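Local coordinates for rhodanese domain-containing protein (Thermoplasma volcanium GSS1, PDB 3GK5) that is of unknown function but carries a rhodanese-like domain, a fold that in relatives often handles sulfur transfer, at residues L29-S37 against I89-V100. Residues are numbered along the deposited sequence; the frame is centred on the assembly and turned at random.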
ATOM      1  N   LEU A  29       0.118   2.043 -12.129  1.00 19.51           N
ATOM      2  CA  LEU A  29      -0.716   3.071 -11.521  1.00 18.66           C
ATOM      3  C   LEU A  29      -1.493   3.909 -12.525  1.00 16.07           C
ATOM      4  O   LEU A  29      -2.478   4.545 -12.173  1.00 16.82           O
ATOM      5  CB  LEU A  29       0.122   3.984 -10.618  1.00  5.99           C
ATOM      6  CG  LEU A  29       0.336   3.493  -9.182  1.00 12.13           C
ATOM      7  CD1 LEU A  29       1.130   2.214  -9.197  1.00  7.41           C
ATOM      8  CD2 LEU A  29       1.060   4.572  -8.352  1.00  4.88           C
ATOM      9  N   ILE A  30      -1.070   3.899 -13.781  1.00 24.36           N
ATOM     10  CA  ILE A  30      -1.778   4.684 -14.773  1.00 28.96           C
ATOM     11  C   ILE A  30      -3.180   4.110 -14.980  1.00 27.82           C
ATOM     12  O   ILE A  30      -4.056   4.772 -15.536  1.00 26.96           O
ATOM     13  CB  ILE A  30      -1.009   4.723 -16.103  1.00 26.70           C
ATOM     14  CG1 ILE A  30      -1.094   3.379 -16.804  1.00 34.98           C
ATOM     15  CG2 ILE A  30       0.441   5.060 -15.848  1.00 27.26           C
ATOM     16  CD1 ILE A  30      -2.279   3.281 -17.743  1.00 45.68           C
ATOM     17  N   PHE A  31      -3.397   2.884 -14.516  1.00 19.99           N
ATOM     18  CA  PHE A  31      -4.703   2.270 -14.664  1.00 19.74           C
ATOM     19  C   PHE A  31      -5.590   2.512 -13.443  1.00 20.59           C
ATOM     20  O   PHE A  31      -6.738   2.083 -13.398  1.00 24.56           O
ATOM     21  CB  PHE A  31      -4.545   0.776 -14.946  1.00 21.96           C
ATOM     22  CG  PHE A  31      -3.876   0.477 -16.267  1.00 32.94           C
ATOM     23  CD1 PHE A  31      -4.484   0.828 -17.471  1.00 23.21           C
ATOM     24  CD2 PHE A  31      -2.634  -0.156 -16.306  1.00 30.53           C
ATOM     25  CE1 PHE A  31      -3.861   0.554 -18.690  1.00 30.97           C
ATOM     26  CE2 PHE A  31      -2.007  -0.434 -17.519  1.00 25.79           C
ATOM     27  CZ  PHE A  31      -2.618  -0.081 -18.713  1.00 26.52           C
ATOM     28  N   GLY A  32      -5.058   3.221 -12.457  1.00 24.86           N
ATOM     29  CA  GLY A  32      -5.840   3.508 -11.271  1.00 25.39           C
ATOM     30  C   GLY A  32      -5.072   3.274  -9.989  1.00 25.35           C
ATOM     31  O   GLY A  32      -4.349   2.284  -9.859  1.00 33.63           O
ATOM     32  N   SER A  33      -5.219   4.192  -9.041  1.00 21.14           N
ATOM     33  CA  SER A  33      -4.539   4.066  -7.763  1.00 21.98           C
ATOM     34  C   SER A  33      -5.300   4.811  -6.688  1.00 17.29           C
ATOM     35  O   SER A  33      -6.081   5.709  -6.977  1.00 21.36           O
ATOM     36  CB  SER A  33      -3.119   4.616  -7.855  1.00 19.34           C
ATOM     37  OG  SER A  33      -3.135   6.021  -7.992  1.00 25.87           O
ATOM     38  N   ILE A  34      -5.088   4.423  -5.439  1.00 18.96           N
ATOM     39  CA  ILE A  34      -5.762   5.090  -4.346  1.00 16.37           C
ATOM     40  C   ILE A  34      -5.138   6.461  -4.208  1.00 17.36           C
ATOM     41  O   ILE A  34      -3.923   6.619  -4.325  1.00 16.89           O
ATOM     42  CB  ILE A  34      -5.607   4.317  -3.043  1.00 10.17           C
ATOM     43  CG1 ILE A  34      -6.113   2.886  -3.250  1.00  5.23           C
ATOM     44  CG2 ILE A  34      -6.384   5.019  -1.936  1.00  4.78           C
ATOM     45  CD1 ILE A  34      -5.991   2.017  -2.036  1.00 12.85           C
ATOM     46  N   ALA A  35      -5.982   7.451  -3.963  1.00 20.12           N
ATOM     47  CA  ALA A  35      -5.547   8.832  -3.837  1.00 21.05           C
ATOM     48  C   ALA A  35      -4.468   9.083  -2.797  1.00 25.30           C
ATOM     49  O   ALA A  35      -4.492   8.525  -1.694  1.00 25.64           O
ATOM     50  CB  ALA A  35      -6.754   9.721  -3.549  1.00 23.76           C
ATOM     51  N   ASN A  36      -3.539   9.961  -3.169  1.00 27.16           N
ATOM     52  CA  ASN A  36      -2.422  10.362  -2.322  1.00 23.23           C
ATOM     53  C   ASN A  36      -1.525   9.203  -1.902  1.00 22.77           C
ATOM     54  O   ASN A  36      -0.747   9.331  -0.960  1.00 19.27           O
ATOM     55  CB  ASN A  36      -2.939  11.087  -1.072  1.00 29.78           C
ATOM     56  CG  ASN A  36      -3.850  12.261  -1.407  1.00 34.68           C
ATOM     57  OD1 ASN A  36      -3.510  13.116  -2.233  1.00 36.51           O
ATOM     58  ND2 ASN A  36      -5.007  12.311  -0.758  1.00 23.39           N
ATOM     59  N   SER A  37      -1.627   8.070  -2.587  1.00 22.97           N
ATOM     60  CA  SER A  37      -0.782   6.940  -2.230  1.00 33.47           C
ATOM     61  C   SER A  37       0.621   7.156  -2.808  1.00 33.22           C
ATOM     62  O   SER A  37       0.772   7.464  -3.990  1.00 41.31           O
ATOM     63  CB  SER A  37      -1.381   5.621  -2.753  1.00 28.84           C
ATOM     64  OG  SER A  37      -1.193   5.460  -4.148  1.00 28.63           O
ATOM     65  N   ILE A  89      -5.137  -3.947  -4.778  1.00 20.70           N
ATOM     66  CA  ILE A  89      -5.995  -2.880  -5.275  1.00 24.83           C
ATOM     67  C   ILE A  89      -7.065  -3.526  -6.160  1.00 28.41           C
ATOM     68  O   ILE A  89      -8.070  -2.905  -6.499  1.00 36.70           O
ATOM     69  CB  ILE A  89      -5.173  -1.843  -6.075  1.00 20.31           C
ATOM     70  CG1 ILE A  89      -5.975  -0.560  -6.264  1.00 23.27           C
ATOM     71  CG2 ILE A  89      -4.782  -2.415  -7.426  1.00 36.78           C
ATOM     72  CD1 ILE A  89      -5.124   0.628  -6.706  1.00  6.15           C
ATOM     73  N   GLN A  90      -6.838  -4.783  -6.531  1.00 32.90           N
ATOM     74  CA  GLN A  90      -7.801  -5.516  -7.337  1.00 30.68           C
ATOM     75  C   GLN A  90      -9.070  -5.622  -6.499  1.00 29.70           C
ATOM     76  O   GLN A  90     -10.148  -5.248  -6.943  1.00 33.27           O
ATOM     77  CB  GLN A  90      -7.274  -6.915  -7.665  1.00 36.92           C
ATOM     78  CG  GLN A  90      -8.320  -7.849  -8.265  1.00 50.56           C
ATOM     79  CD  GLN A  90      -7.826  -9.282  -8.420  1.00 63.81           C
ATOM     80  OE1 GLN A  90      -7.366  -9.903  -7.459  1.00 65.98           O
ATOM     81  NE2 GLN A  90      -7.932  -9.818  -9.633  1.00 67.75           N
ATOM     82  N   SER A  91      -8.919  -6.122  -5.276  1.00 29.83           N
ATOM     83  CA  SER A  91     -10.036  -6.283  -4.359  1.00 25.72           C
ATOM     84  C   SER A  91     -10.679  -4.933  -4.089  1.00 29.63           C
ATOM     85  O   SER A  91     -11.902  -4.799  -4.082  1.00 34.94           O
ATOM     86  CB  SER A  91      -9.542  -6.894  -3.048  1.00 29.98           C
ATOM     87  OG  SER A  91     -10.549  -6.864  -2.051  1.00 41.76           O
ATOM     88  N   TRP A  92      -9.842  -3.930  -3.868  1.00 26.07           N
ATOM     89  CA  TRP A  92     -10.312  -2.576  -3.605  1.00 24.98           C
ATOM     90  C   TRP A  92     -11.282  -2.099  -4.688  1.00 20.91           C
ATOM     91  O   TRP A  92     -12.317  -1.503  -4.388  1.00 24.83           O
ATOM     92  CB  TRP A  92      -9.096  -1.647  -3.501  1.00 20.58           C
ATOM     93  CG  TRP A  92      -9.400  -0.196  -3.538  1.00 19.15           C
ATOM     94  CD1 TRP A  92      -9.641   0.566  -4.646  1.00 22.74           C
ATOM     95  CD2 TRP A  92      -9.469   0.690  -2.419  1.00 21.44           C
ATOM     96  NE1 TRP A  92      -9.855   1.874  -4.287  1.00 24.22           N
ATOM     97  CE2 TRP A  92      -9.756   1.978  -2.924  1.00 21.08           C
ATOM     98  CE3 TRP A  92      -9.320   0.521  -1.035  1.00 16.33           C
ATOM     99  CZ2 TRP A  92      -9.894   3.093  -2.096  1.00 14.33           C
ATOM    100  CZ3 TRP A  92      -9.458   1.628  -0.210  1.00 25.82           C
ATOM    101  CH2 TRP A  92      -9.745   2.904  -0.747  1.00 25.40           C
ATOM    102  N   ILE A  93     -10.939  -2.375  -5.944  1.00 22.12           N
ATOM    103  CA  ILE A  93     -11.762  -1.988  -7.087  1.00 22.86           C
ATOM    104  C   ILE A  93     -12.994  -2.881  -7.223  1.00 27.62           C
ATOM    105  O   ILE A  93     -14.097  -2.395  -7.497  1.00 30.98           O
ATOM    106  CB  ILE A  93     -10.936  -2.043  -8.396  1.00 26.50           C
ATOM    107  CG1 ILE A  93      -9.870  -0.940  -8.360  1.00 14.38           C
ATOM    108  CG2 ILE A  93     -11.851  -1.910  -9.621  1.00 10.46           C
ATOM    109  CD1 ILE A  93      -9.003  -0.875  -9.589  1.00 20.06           C
ATOM    110  N   GLU A  94     -12.809  -4.182  -7.023  1.00 27.85           N
ATOM    111  CA  GLU A  94     -13.918  -5.128  -7.119  1.00 33.58           C
ATOM    112  C   GLU A  94     -15.022  -4.736  -6.147  1.00 30.64           C
ATOM    113  O   GLU A  94     -16.201  -4.910  -6.441  1.00 25.15           O
ATOM    114  CB  GLU A  94     -13.451  -6.552  -6.790  1.00 38.85           C
ATOM    115  CG  GLU A  94     -12.431  -7.139  -7.754  1.00 63.51           C
ATOM    116  CD  GLU A  94     -13.001  -7.397  -9.136  1.00 70.70           C
ATOM    117  OE1 GLU A  94     -13.356  -6.417  -9.832  1.00 73.38           O
ATOM    118  OE2 GLU A  94     -13.099  -8.582  -9.525  1.00 73.38           O
ATOM    119  N   GLU A  95     -14.631  -4.210  -4.988  1.00 25.10           N
ATOM    120  CA  GLU A  95     -15.597  -3.808  -3.977  1.00 18.72           C
ATOM    121  C   GLU A  95     -16.189  -2.436  -4.257  1.00 25.23           C
ATOM    122  O   GLU A  95     -16.976  -1.918  -3.467  1.00 23.75           O
ATOM    123  CB  GLU A  95     -14.959  -3.813  -2.590  1.00 27.07           C
ATOM    124  CG  GLU A  95     -15.436  -4.945  -1.703  1.00 28.51           C
ATOM    125  CD  GLU A  95     -14.631  -6.209  -1.873  1.00 42.39           C
ATOM    126  OE1 GLU A  95     -15.102  -7.276  -1.428  1.00 59.48           O
ATOM    127  OE2 GLU A  95     -13.520  -6.146  -2.436  1.00 51.51           O
ATOM    128  N   GLY A  96     -15.805  -1.846  -5.384  1.00 29.73           N
ATOM    129  CA  GLY A  96     -16.332  -0.544  -5.747  1.00 30.31           C
ATOM    130  C   GLY A  96     -15.794   0.608  -4.920  1.00 27.16           C
ATOM    131  O   GLY A  96     -16.550   1.359  -4.315  1.00 27.31           O
ATOM    132  N   TYR A  97     -14.479   0.755  -4.882  1.00 33.86           N
ATOM    133  CA  TYR A  97     -13.902   1.845  -4.125  1.00 27.42           C
ATOM    134  C   TYR A  97     -13.227   2.853  -5.040  1.00 25.07           C
ATOM    135  O   TYR A  97     -12.678   2.502  -6.081  1.00 27.93           O
ATOM    136  CB  TYR A  97     -12.945   1.302  -3.075  1.00 35.09           C
ATOM    137  CG  TYR A  97     -13.660   0.712  -1.876  1.00 30.74           C
ATOM    138  CD1 TYR A  97     -13.424  -0.603  -1.475  1.00 42.78           C
ATOM    139  CD2 TYR A  97     -14.542   1.481  -1.121  1.00 32.99           C
ATOM    140  CE1 TYR A  97     -14.043  -1.134  -0.344  1.00 38.78           C
ATOM    141  CE2 TYR A  97     -15.167   0.962   0.011  1.00 34.23           C
ATOM    142  CZ  TYR A  97     -14.908  -0.341   0.395  1.00 38.15           C
ATOM    143  OH  TYR A  97     -15.483  -0.831   1.542  1.00 36.97           O
ATOM    144  N   PRO A  98     -13.270   4.131  -4.658  1.00 25.96           N
ATOM    145  CA  PRO A  98     -12.682   5.224  -5.432  1.00 21.84           C
ATOM    146  C   PRO A  98     -11.204   5.066  -5.779  1.00 31.93           C
ATOM    147  O   PRO A  98     -10.354   4.795  -4.920  1.00 22.75           O
ATOM    148  CB  PRO A  98     -12.955   6.443  -4.560  1.00 20.03           C
ATOM    149  CG  PRO A  98     -12.892   5.881  -3.180  1.00 24.10           C
ATOM    150  CD  PRO A  98     -13.678   4.601  -3.324  1.00 21.23           C
ATOM    151  N   VAL A  99     -10.914   5.248  -7.060  1.00 26.94           N
ATOM    152  CA  VAL A  99      -9.560   5.150  -7.564  1.00 21.23           C
ATOM    153  C   VAL A  99      -9.308   6.346  -8.487  1.00 16.74           C
ATOM    154  O   VAL A  99     -10.228   6.843  -9.136  1.00 20.97           O
ATOM    155  CB  VAL A  99      -9.355   3.788  -8.295  1.00 19.72           C
ATOM    156  CG1 VAL A  99      -9.772   3.881  -9.756  1.00 15.95           C
ATOM    157  CG2 VAL A  99      -7.926   3.339  -8.143  1.00 19.29           C
ATOM    158  N   VAL A 100      -8.064   6.806  -8.524  1.00 22.56           N
ATOM    159  CA  VAL A 100      -7.673   7.956  -9.335  1.00 31.20           C
ATOM    160  C   VAL A 100      -6.876   7.599 -10.591  1.00 34.26           C
ATOM    161  O   VAL A 100      -6.043   6.694 -10.573  1.00 32.43           O
ATOM    162  CB  VAL A 100      -6.823   8.938  -8.512  1.00 26.33           C
ATOM    163  CG1 VAL A 100      -6.340  10.071  -9.395  1.00 39.10           C
ATOM    164  CG2 VAL A 100      -7.634   9.481  -7.349  1.00 28.68           C
TER
HETATM  165  O   HOH W   1      -9.088   6.751  -3.441  1.00 16.19           O
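Ile-34 lies across one face of the Trp-92 indole. Its CD1 sits over the middle of the six-membered ring, 3.6 Å from the centroid and only 8° off the normal, a CH-pi contact. CG1 rests near CE2 and CZ2, and CG2 near CZ2 and CH2, on the same face. The extended Ile-34 chain, chi2 179°, carries CD1 out to the ring centre. The opposite face of the indole takes CB of Tyr-97, so the ring is a slab between two aliphatic bumps. Its rotation is probably steadied at the rim, where Trp-92 NE1 bonds to Pro-98 O (3.0 Å) in the ring plane, though from above the carbonyl plane. With an alanine here, a gap is likely to open between Ile-34 and Tyr-97, and Pro-98 O would lose its indole donor. About one turn earlier in the helix, CD1 of Ile-89 fills the hollow beside Ser-33 CA, at 3.6 Å, and also touches Gly-32 O. That oxygen accepts a hydrogen bond from Arg-24.

In this rhodanese-like alpha/beta domain, the contact joins the loop leading to edge strand 38-39 with helix 88-94 and the segment that follows it near the end of this construct. Gly-96 ends the helix in a Schellman motif, and the chain then turns back along the loop. Ser-33 and Val-100 form a single antiparallel hydrogen-bonded pair. Val-100 N to Ser-33 O is nearly straight (2.7 Å, 174°). Ser-33 N to Val-100 O is more bent, with the donor in the carbonyl plane on a lone pair. CG2 of Val-100 meets Ala-35 CB at 3.9 Å. A water bridges Ala-35 N to Pro-98 O. Behind the loop, Ile-34 and Ile-89 both reach Ile-61 of the central sheet.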